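Local coordinates for protein DNA-entry nuclease (Competence-specific nuclease) (Streptococcus agalactiae ILRI112, PDB 4QGO) that probably cleaves DNA and RNA without strict sequence preference, as a beta-beta-alpha nuclease and virulence factor of a pathogenic streptococcus, at residues V8-E13 with F27-G32; T139-Q144 with K148-Q153. The protein carries 1 engineered substitution. All blocks are in the same frame, centred on the assembly; numbering follows the deposited sequence.

Contact 1 (V8-E13 with F27-G32); sequences VDTSQE and FQYVNG
The phenol of Tyr29, on the edge strand 27-30 of the seven-stranded antiparallel sheet, meets Asp9 and Thr10 in the type I beta turn that leads into helix 12-22. The turn is documented by the bond from Ser11 N to Val8 O (3.1 Å). Its fourth residue, Ser11, is the N-cap of the helix, with OG bonded to Phe14 N. Across the contact, Tyr29 OH donates to Asp9 OD2 over 2.6 Å, a short bond consistent with a charged acceptor. The carboxylate oxygen lies at the ring edge, in the ring plane, yet carboxylate and ring planes stand 89° apart, and the hydroxyl meets OD2 from above the carboxylate plane, 44° out of it. CB of Asp9 leaves the turn toward the strand, and with CG between the backbone N and the carbonyl carbon (chi1 63°) OD2 is the oxygen that reaches the phenol, OD1 staying 3.8 Å from Tyr29 OH. Thr10 uses its methyl: CG2 lies over one ring face, 4.0 Å from the ring centroid, and its nearest ring atom is CZ. This CH-pi contact is offset toward the hydroxyl-bearing rim. The phenol is thus held by its oxygen and by one face, while Tyr34 packs edge-to-face with the ring and bonds Asp9 O through its own hydroxyl. Water 1 is placed to link Asp9 OD2 with Gly32 O, at 2.8 Å from each, although it has more acceptors nearby than protons to give. Gly32 follows Asn31 in the tight reversal between strands 27-30 and 33-36, both residues with positive phi as in a type I' turn. The geometry is that of a two-residue beta hairpin at a sheet edge, tied by its tyrosine to the N-terminal turn of a neighbouring helix.

Contact 2 (T139-Q144 with K148-Q153); sequences TAHSNQ and KINRGQ. With SO4 (sulfate ion), chain F; SO4 (sulfate ion), chain G.
His141, on the short helix 140-144, turns its ring edge toward Asn150 in the loop 148-153. From CB the side chain runs with CG anti to the backbone N (chi1 169°), bringing the imidazole nearer the loop than its first bond would suggest. ND1 is hydrogen-bonded to Tyr104 OH, which, with the water at NE2, helps to set the ring's rotation. CE1 lies 3.5 Å from Asn150 OD1, which sits in the ring plane, while the amide itself is turned 42° from that plane. At the tip, NE2 meets water 2 at 2.7 Å, also in the ring plane, and this water donates to Arg151 O at 2.8 Å, though acceptors around it outnumber its protons. Beneath the ring the backbones join directly: Gln153 N donates to Ser142 O over 2.7 Å, with an N-H...O angle of 168°. Gly152, lacking a side chain, brings CA to 3.5 Å from Ser142 O. The loop is braced internally by Arg151 NE, which bonds Lys148 O at 2.8 Å, while NH1 donates to O4 of a sulfate ion (chain G), probably from the crystallisation liquor, at 2.7 Å. Gln153 OE1 bonds Gln138 NE2, on the strand before helix 140-144. Strands 108-112 and 135-139 followed by helix 153-165 make up the beta-beta-alpha finger of His-Me nucleases, and this contact fastens its connecting segment to the start of its helix.

In the fold
From the N terminus, contact 1 closes a loop that contains most of helix 12-22, returning the chain to its opening turn through the first hairpin of the seven-stranded sheet. More than a hundred residues later, contact 2 closes a much shorter loop, with three residues between its segments, linking helix 140-144 to helix 153-165. The two loops lie in series along the chain, neither nested nor crossed. In space they meet: Asn31 O and Arg151 N, 2.8 Å apart, form a probable hydrogen bond, and Gly32 CA packs 4.0 Å from Asn150 OD1. The turn of the 27-36 hairpin therefore joins the N-terminal helix region to the beta-beta-alpha finger.

Contact 1 (V8-E13 with F27-G32)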
ATOM      1  N   VAL A   8      15.320  -4.155   5.973  1.00 11.16           N
ATOM      2  CA  VAL A   8      15.310  -5.606   5.857  1.00  9.58           C
ATOM      3  C   VAL A   8      14.037  -6.043   6.572  1.00  8.85           C
ATOM      4  O   VAL A   8      13.867  -5.778   7.769  1.00 11.24           O
ATOM      5  CB  VAL A   8      16.549  -6.253   6.501  1.00 13.07           C
ATOM      6  CG1 VAL A   8      16.423  -7.781   6.517  1.00 12.00           C
ATOM      7  CG2 VAL A   8      17.814  -5.811   5.763  1.00 13.22           C
ATOM      8  N   ASP A   9      13.147  -6.692   5.831  1.00  8.07           N
ATOM      9  CA  ASP A   9      11.770  -6.866   6.292  1.00  8.07           C
ATOM     10  C   ASP A   9      11.603  -7.710   7.553  1.00 10.76           C
ATOM     11  O   ASP A   9      10.623  -7.549   8.287  1.00 12.08           O
ATOM     12  CB  ASP A   9      10.859  -7.346   5.151  1.00  9.14           C
ATOM     13  CG  ASP A   9      11.240  -8.705   4.601  1.00 14.74           C
ATOM     14  OD1 ASP A   9      12.347  -9.215   4.872  1.00 15.02           O
ATOM     15  OD2 ASP A   9      10.412  -9.262   3.846  1.00 24.05           O
ATOM     16  N   THR A  10      12.575  -8.578   7.818  1.00 11.04           N
ATOM     17  CA  THR A  10      12.494  -9.505   8.943  1.00 10.17           C
ATOM     18  C   THR A  10      13.265  -9.017  10.162  1.00 14.00           C
ATOM     19  O   THR A  10      13.240  -9.663  11.215  1.00 17.19           O
ATOM     20  CB  THR A  10      13.024 -10.899   8.546  1.00 10.51           C
ATOM     21  OG1 THR A  10      14.335 -10.762   7.987  1.00 13.05           O
ATOM     22  CG2 THR A  10      12.108 -11.563   7.529  1.00 13.82           C
ATOM     23  N   SER A  11      13.960  -7.890  10.035  1.00 11.40           N
ATOM     24  CA  SER A  11      14.840  -7.445  11.115  1.00 11.34           C
ATOM     25  C   SER A  11      14.081  -6.971  12.351  1.00 15.85           C
ATOM     26  O   SER A  11      12.910  -6.594  12.277  1.00 13.38           O
ATOM     27  CB  SER A  11      15.764  -6.326  10.643  1.00 12.03           C
ATOM     28  OG  SER A  11      15.039  -5.115  10.510  1.00 13.49           O
ATOM     29  N   GLN A  12      14.768  -6.997  13.491  0.54 16.10           N
ATOM     30  CA  GLN A  12      14.219  -6.465  14.728  0.54 17.38           C
ATOM     31  C   GLN A  12      13.883  -4.990  14.555  0.54 13.31           C
ATOM     32  O   GLN A  12      12.831  -4.528  14.997  0.54 14.40           O
ATOM     33  CB  GLN A  12      15.221  -6.638  15.875  0.54 15.05           C
ATOM     34  CG  GLN A  12      14.706  -6.154  17.215  0.54 20.41           C
ATOM     35  CD  GLN A  12      13.516  -6.955  17.698  0.54 25.51           C
ATOM     36  OE1 GLN A  12      13.625  -8.153  17.959  0.54 32.40           O
ATOM     37  NE2 GLN A  12      12.365  -6.299  17.810  0.54 22.07           N
ATOM     38  N   GLU A  13      14.776  -4.263  13.891  1.00 16.28           N
ATOM     39  CA  GLU A  13      14.596  -2.835  13.671  1.00 12.66           C
ATOM     40  C   GLU A  13      13.324  -2.547  12.870  1.00 13.28           C
ATOM     41  O   GLU A  13      12.537  -1.671  13.244  1.00 13.33           O
ATOM     42  CB  GLU A  13      15.811  -2.216  12.974  1.00 14.07           C
ATOM     43  CG  GLU A  13      15.740  -0.700  12.914  1.00 19.23           C
ATOM     44  CD  GLU A  13      17.031  -0.070  12.429  1.00 30.10           C
ATOM     45  OE1 GLU A  13      18.063  -0.774  12.397  1.00 51.74           O
ATOM     46  OE2 GLU A  13      17.013   1.127  12.073  1.00 24.49           O
ATOM     47  N   PHE A  27       1.406  -9.014  15.529  1.00 10.51           N
ATOM     48  CA  PHE A  27       1.723  -9.199  14.123  1.00  8.99           C
ATOM     49  C   PHE A  27       2.566 -10.434  13.926  1.00  8.95           C
ATOM     50  O   PHE A  27       3.253 -10.892  14.842  1.00 10.66           O
ATOM     51  CB  PHE A  27       2.393  -7.966  13.518  1.00 10.29           C
ATOM     52  CG  PHE A  27       3.637  -7.522  14.223  1.00 10.18           C
ATOM     53  CD1 PHE A  27       4.861  -8.107  13.946  1.00 12.12           C
ATOM     54  CD2 PHE A  27       3.588  -6.496  15.148  1.00 20.03           C
ATOM     55  CE1 PHE A  27       6.013  -7.686  14.590  1.00 16.35           C
ATOM     56  CE2 PHE A  27       4.731  -6.073  15.793  1.00 21.86           C
ATOM     57  CZ  PHE A  27       5.948  -6.667  15.515  1.00 22.77           C
ATOM     58  N   GLN A  28       2.479 -11.001  12.730  1.00  7.99           N
ATOM     59  CA  GLN A  28       3.359 -12.104  12.378  1.00  8.50           C
ATOM     60  C   GLN A  28       3.735 -12.026  10.913  1.00  9.10           C
ATOM     61  O   GLN A  28       2.951 -11.573  10.086  1.00  8.24           O
ATOM     62  CB  GLN A  28       2.709 -13.448  12.690  1.00 12.42           C
ATOM     63  CG  GLN A  28       1.411 -13.696  11.947  1.00 12.72           C
ATOM     64  CD  GLN A  28       0.735 -14.975  12.383  1.00 22.12           C
ATOM     65  OE1 GLN A  28      -0.294 -14.949  13.059  1.00 40.35           O
ATOM     66  NE2 GLN A  28       1.307 -16.101  12.004  1.00 14.70           N
ATOM     67  N   TYR A  29       4.951 -12.468  10.612  1.00  6.86           N
ATOM     68  CA  TYR A  29       5.453 -12.487   9.247  1.00  6.60           C
ATOM     69  C   TYR A  29       4.986 -13.761   8.576  1.00 11.32           C
ATOM     70  O   TYR A  29       5.228 -14.859   9.069  1.00 11.34           O
ATOM     71  CB  TYR A  29       6.971 -12.441   9.269  1.00 11.22           C
ATOM     72  CG  TYR A  29       7.638 -12.246   7.928  1.00  9.06           C
ATOM     73  CD1 TYR A  29       7.901 -10.972   7.454  1.00 11.66           C
ATOM     74  CD2 TYR A  29       8.026 -13.335   7.152  1.00  9.01           C
ATOM     75  CE1 TYR A  29       8.536 -10.776   6.242  1.00 13.17           C
ATOM     76  CE2 TYR A  29       8.672 -13.147   5.927  1.00  9.38           C
ATOM     77  CZ  TYR A  29       8.918 -11.864   5.490  1.00 12.30           C
ATOM     78  OH  TYR A  29       9.560 -11.662   4.285  1.00 14.74           O
ATOM     79  N   VAL A  30       4.298 -13.612   7.454  1.00  8.16           N
ATOM     80  CA  VAL A  30       3.836 -14.763   6.712  1.00  7.54           C
ATOM     81  C   VAL A  30       3.770 -14.408   5.239  1.00  6.30           C
ATOM     82  O   VAL A  30       3.240 -13.361   4.867  1.00  7.47           O
ATOM     83  CB  VAL A  30       2.485 -15.287   7.258  1.00 15.44           C
ATOM     84  CG1 VAL A  30       1.455 -14.185   7.282  1.00 18.47           C
ATOM     85  CG2 VAL A  30       1.990 -16.480   6.465  1.00 22.27           C
ATOM     86  N   ASN A  31       4.307 -15.283   4.394  0.70  6.48           N
ATOM     87  CA  ASN A  31       4.244 -15.081   2.949  0.70  7.43           C
ATOM     88  C   ASN A  31       4.832 -13.743   2.519  0.70  8.10           C
ATOM     89  O   ASN A  31       4.311 -13.114   1.602  0.70  9.39           O
ATOM     90  CB  ASN A  31       2.793 -15.143   2.450  0.70 12.15           C
ATOM     91  CG  ASN A  31       2.129 -16.478   2.711  0.70 16.99           C
ATOM     92  OD1 ASN A  31       1.119 -16.553   3.417  0.70 18.58           O
ATOM     93  ND2 ASN A  31       2.662 -17.533   2.111  0.70  6.80           N
ATOM     94  N   GLY A  32       5.873 -13.280   3.205  1.00  6.64           N
ATOM     95  CA  GLY A  32       6.551 -12.065   2.792  1.00  6.72           C
ATOM     96  C   GLY A  32       5.961 -10.778   3.340  1.00  7.65           C
ATOM     97  O   GLY A  32       6.507  -9.704   3.111  1.00  8.97           O
TER
HETATM   98  O   HOH W   1       8.771  -8.948   1.660  1.00 20.26           O

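Contact 2 (T139-Q144 with K148-Q153)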
ATOM      1  N   THR A 139       8.955   0.043  -3.475  1.00  5.07           N
ATOM      2  CA  THR A 139       9.849  -0.923  -4.111  1.00  4.67           C
ATOM      3  C   THR A 139       9.107  -1.699  -5.210  1.00  6.70           C
ATOM      4  O   THR A 139       7.897  -1.956  -5.105  1.00  6.02           O
ATOM      5  CB  THR A 139      10.499  -1.900  -3.117  1.00  4.92           C
ATOM      6  OG1 THR A 139       9.495  -2.789  -2.592  1.00  5.08           O
ATOM      7  CG2 THR A 139      11.184  -1.134  -1.990  1.00  4.30           C
ATOM      8  N   ALA A 140       9.828  -2.056  -6.270  1.00  4.65           N
ATOM      9  CA  ALA A 140       9.229  -2.833  -7.342  1.00  5.35           C
ATOM     10  C   ALA A 140       8.644  -4.129  -6.801  1.00  5.30           C
ATOM     11  O   ALA A 140       7.542  -4.513  -7.185  1.00  7.16           O
ATOM     12  CB  ALA A 140      10.256  -3.128  -8.430  1.00  6.55           C
ATOM     13  N   HIS A 141       9.374  -4.799  -5.906  1.00  5.98           N
ATOM     14  CA  HIS A 141       8.871  -6.033  -5.328  1.00  5.42           C
ATOM     15  C   HIS A 141       7.559  -5.840  -4.579  1.00  6.02           C
ATOM     16  O   HIS A 141       6.602  -6.588  -4.780  1.00  8.47           O
ATOM     17  CB  HIS A 141       9.870  -6.640  -4.360  1.00  7.23           C
ATOM     18  CG  HIS A 141       9.286  -7.753  -3.560  1.00  8.29           C
ATOM     19  ND1 HIS A 141       9.030  -8.997  -4.095  1.00 13.02           N
ATOM     20  CD2 HIS A 141       8.840  -7.790  -2.283  1.00 10.24           C
ATOM     21  CE1 HIS A 141       8.486  -9.766  -3.165  1.00 14.02           C
ATOM     22  NE2 HIS A 141       8.366  -9.059  -2.055  1.00 12.71           N
ATOM     23  N   SER A 142       7.525  -4.854  -3.689  1.00  5.05           N
ATOM     24  CA  SER A 142       6.343  -4.706  -2.848  1.00  6.09           C
ATOM     25  C   SER A 142       5.146  -4.130  -3.612  1.00  6.86           C
ATOM     26  O   SER A 142       3.999  -4.388  -3.251  1.00  8.81           O
ATOM     27  CB  SER A 142       6.658  -3.934  -1.560  1.00  5.67           C
ATOM     28  OG  SER A 142       6.846  -2.543  -1.797  1.00  6.55           O
ATOM     29  N   ASN A 143       5.404  -3.384  -4.682  1.00  7.56           N
ATOM     30  CA  ASN A 143       4.346  -2.934  -5.568  1.00  6.43           C
ATOM     31  C   ASN A 143       3.775  -4.074  -6.411  1.00  7.76           C
ATOM     32  O   ASN A 143       2.561  -4.278  -6.463  1.00  8.12           O
ATOM     33  CB  ASN A 143       4.879  -1.823  -6.487  1.00  6.60           C
ATOM     34  CG  ASN A 143       3.817  -1.286  -7.420  1.00  9.22           C
ATOM     35  OD1 ASN A 143       2.944  -0.528  -7.001  1.00 18.52           O
ATOM     36  ND2 ASN A 143       3.895  -1.647  -8.690  1.00 14.51           N
ATOM     37  N   GLN A 144       4.662  -4.851  -7.026  1.00  7.58           N
ATOM     38  CA  GLN A 144       4.274  -5.742  -8.125  1.00  7.97           C
ATOM     39  C   GLN A 144       3.863  -7.154  -7.744  1.00  9.07           C
ATOM     40  O   GLN A 144       3.097  -7.799  -8.475  1.00 11.16           O
ATOM     41  CB  GLN A 144       5.418  -5.830  -9.135  1.00  9.40           C
ATOM     42  CG  GLN A 144       5.693  -4.527  -9.830  1.00  7.18           C
ATOM     43  CD  GLN A 144       6.906  -4.583 -10.743  1.00 13.22           C
ATOM     44  OE1 GLN A 144       7.224  -5.633 -11.316  1.00 17.50           O
ATOM     45  NE2 GLN A 144       7.579  -3.450 -10.894  1.00 11.63           N
ATOM     46  N   LYS A 148       0.544 -15.532  -3.992  1.00 20.79           N
ATOM     47  CA  LYS A 148       0.101 -15.909  -2.655  1.00 17.97           C
ATOM     48  C   LYS A 148       1.272 -16.312  -1.753  1.00 16.93           C
ATOM     49  O   LYS A 148       1.223 -16.125  -0.533  1.00 16.03           O
ATOM     50  CB  LYS A 148      -0.912 -17.051  -2.745  1.00 24.28           C
ATOM     51  CG  LYS A 148      -1.654 -17.326  -1.454  1.00 25.40           C
ATOM     52  N   ILE A 149       2.317 -16.846  -2.375  1.00 18.36           N
ATOM     53  CA  ILE A 149       3.466 -17.386  -1.659  1.00 16.64           C
ATOM     54  C   ILE A 149       4.455 -16.305  -1.195  1.00 19.42           C
ATOM     55  O   ILE A 149       5.170 -16.486  -0.216  1.00 21.77           O
ATOM     56  CB  ILE A 149       4.198 -18.456  -2.528  1.00 20.59           C
ATOM     57  CG1 ILE A 149       4.970 -19.428  -1.646  1.00 28.29           C
ATOM     58  CG2 ILE A 149       5.092 -17.805  -3.577  1.00 29.49           C
ATOM     59  CD1 ILE A 149       4.067 -20.303  -0.816  1.00 33.69           C
ATOM     60  N   ASN A 150       4.500 -15.181  -1.903  1.00 14.48           N
ATOM     61  CA  ASN A 150       5.438 -14.106  -1.587  1.00  9.66           C
ATOM     62  C   ASN A 150       4.772 -12.813  -2.011  1.00 14.59           C
ATOM     63  O   ASN A 150       4.980 -12.314  -3.121  1.00 15.99           O
ATOM     64  CB  ASN A 150       6.779 -14.304  -2.315  1.00 16.85           C
ATOM     65  CG  ASN A 150       7.810 -13.235  -1.963  1.00 17.53           C
ATOM     66  OD1 ASN A 150       7.597 -12.413  -1.068  1.00 32.65           O
ATOM     67  ND2 ASN A 150       8.950 -13.264  -2.651  1.00 24.03           N
ATOM     68  N   ARG A 151       3.973 -12.280  -1.096  1.00  8.44           N
ATOM     69  CA  ARG A 151       2.939 -11.297  -1.410  1.00  8.77           C
ATOM     70  C   ARG A 151       3.431  -9.864  -1.481  1.00  9.55           C
ATOM     71  O   ARG A 151       4.302  -9.455  -0.722  1.00 10.15           O
ATOM     72  CB  ARG A 151       1.832 -11.394  -0.361  1.00  8.82           C
ATOM     73  CG  ARG A 151       1.155 -12.755  -0.338  1.00 10.64           C
ATOM     74  CD  ARG A 151       0.220 -12.917   0.842  1.00 11.86           C
ATOM     75  NE  ARG A 151      -0.260 -14.298   0.915  1.00 11.95           N
ATOM     76  CZ  ARG A 151      -1.287 -14.706   1.652  1.00 15.70           C
ATOM     77  NH1 ARG A 151      -1.974 -13.842   2.392  1.00 17.83           N
ATOM     78  NH2 ARG A 151      -1.629 -15.987   1.642  1.00 20.64           N
ATOM     79  N   GLY A 152       2.881  -9.112  -2.431  1.00  9.17           N
ATOM     80  CA  GLY A 152       3.064  -7.676  -2.477  1.00  7.83           C
ATOM     81  C   GLY A 152       1.703  -7.006  -2.414  1.00  6.46           C
ATOM     82  O   GLY A 152       0.674  -7.665  -2.236  1.00  7.81           O
ATOM     83  N   GLN A 153       1.702  -5.691  -2.555  1.00  5.62           N
ATOM     84  CA  GLN A 153       0.452  -4.952  -2.533  1.00  4.70           C
ATOM     85  C   GLN A 153      -0.480  -5.395  -3.677  1.00  6.45           C
ATOM     86  O   GLN A 153      -1.703  -5.433  -3.499  1.00  7.47           O
ATOM     87  CB  GLN A 153       0.731  -3.449  -2.564  1.00  4.75           C
ATOM     88  CG  GLN A 153      -0.535  -2.599  -2.626  1.00  5.12           C
ATOM     89  CD  GLN A 153      -0.285  -1.143  -2.293  1.00  6.02           C
ATOM     90  OE1 GLN A 153       0.731  -0.788  -1.684  1.00  7.75           O
ATOM     91  NE2 GLN A 153      -1.227  -0.286  -2.685  1.00  8.37           N
TER
HETATM   92  S   SO4 F 304       9.511 -15.987  -5.019  0.52 18.04           S
HETATM   93  O1  SO4 F 304      10.811 -16.620  -5.274  0.52 10.14           O
HETATM   94  O2  SO4 F 304       8.787 -15.807  -6.274  0.52 19.26           O
HETATM   95  O3  SO4 F 304       8.719 -16.846  -4.136  0.52 21.74           O
HETATM   96  O4  SO4 F 304       9.719 -14.691  -4.374  0.52 19.43           O
HETATM   97  S   SO4 G 305      -4.725 -16.378   3.504  0.73 52.30           S
HETATM   98  O1  SO4 G 305      -5.687 -17.024   2.615  0.73 59.06           O
HETATM   99  O2  SO4 G 305      -5.370 -16.054   4.773  0.73 51.04           O
HETATM  100  O3  SO4 G 305      -3.604 -17.284   3.745  0.73 59.60           O
HETATM  101  O4  SO4 G 305      -4.238 -15.150   2.883  0.73 48.29           O
HETATM  102  O   HOH W   2       6.875 -10.276  -0.190  1.00 15.71           O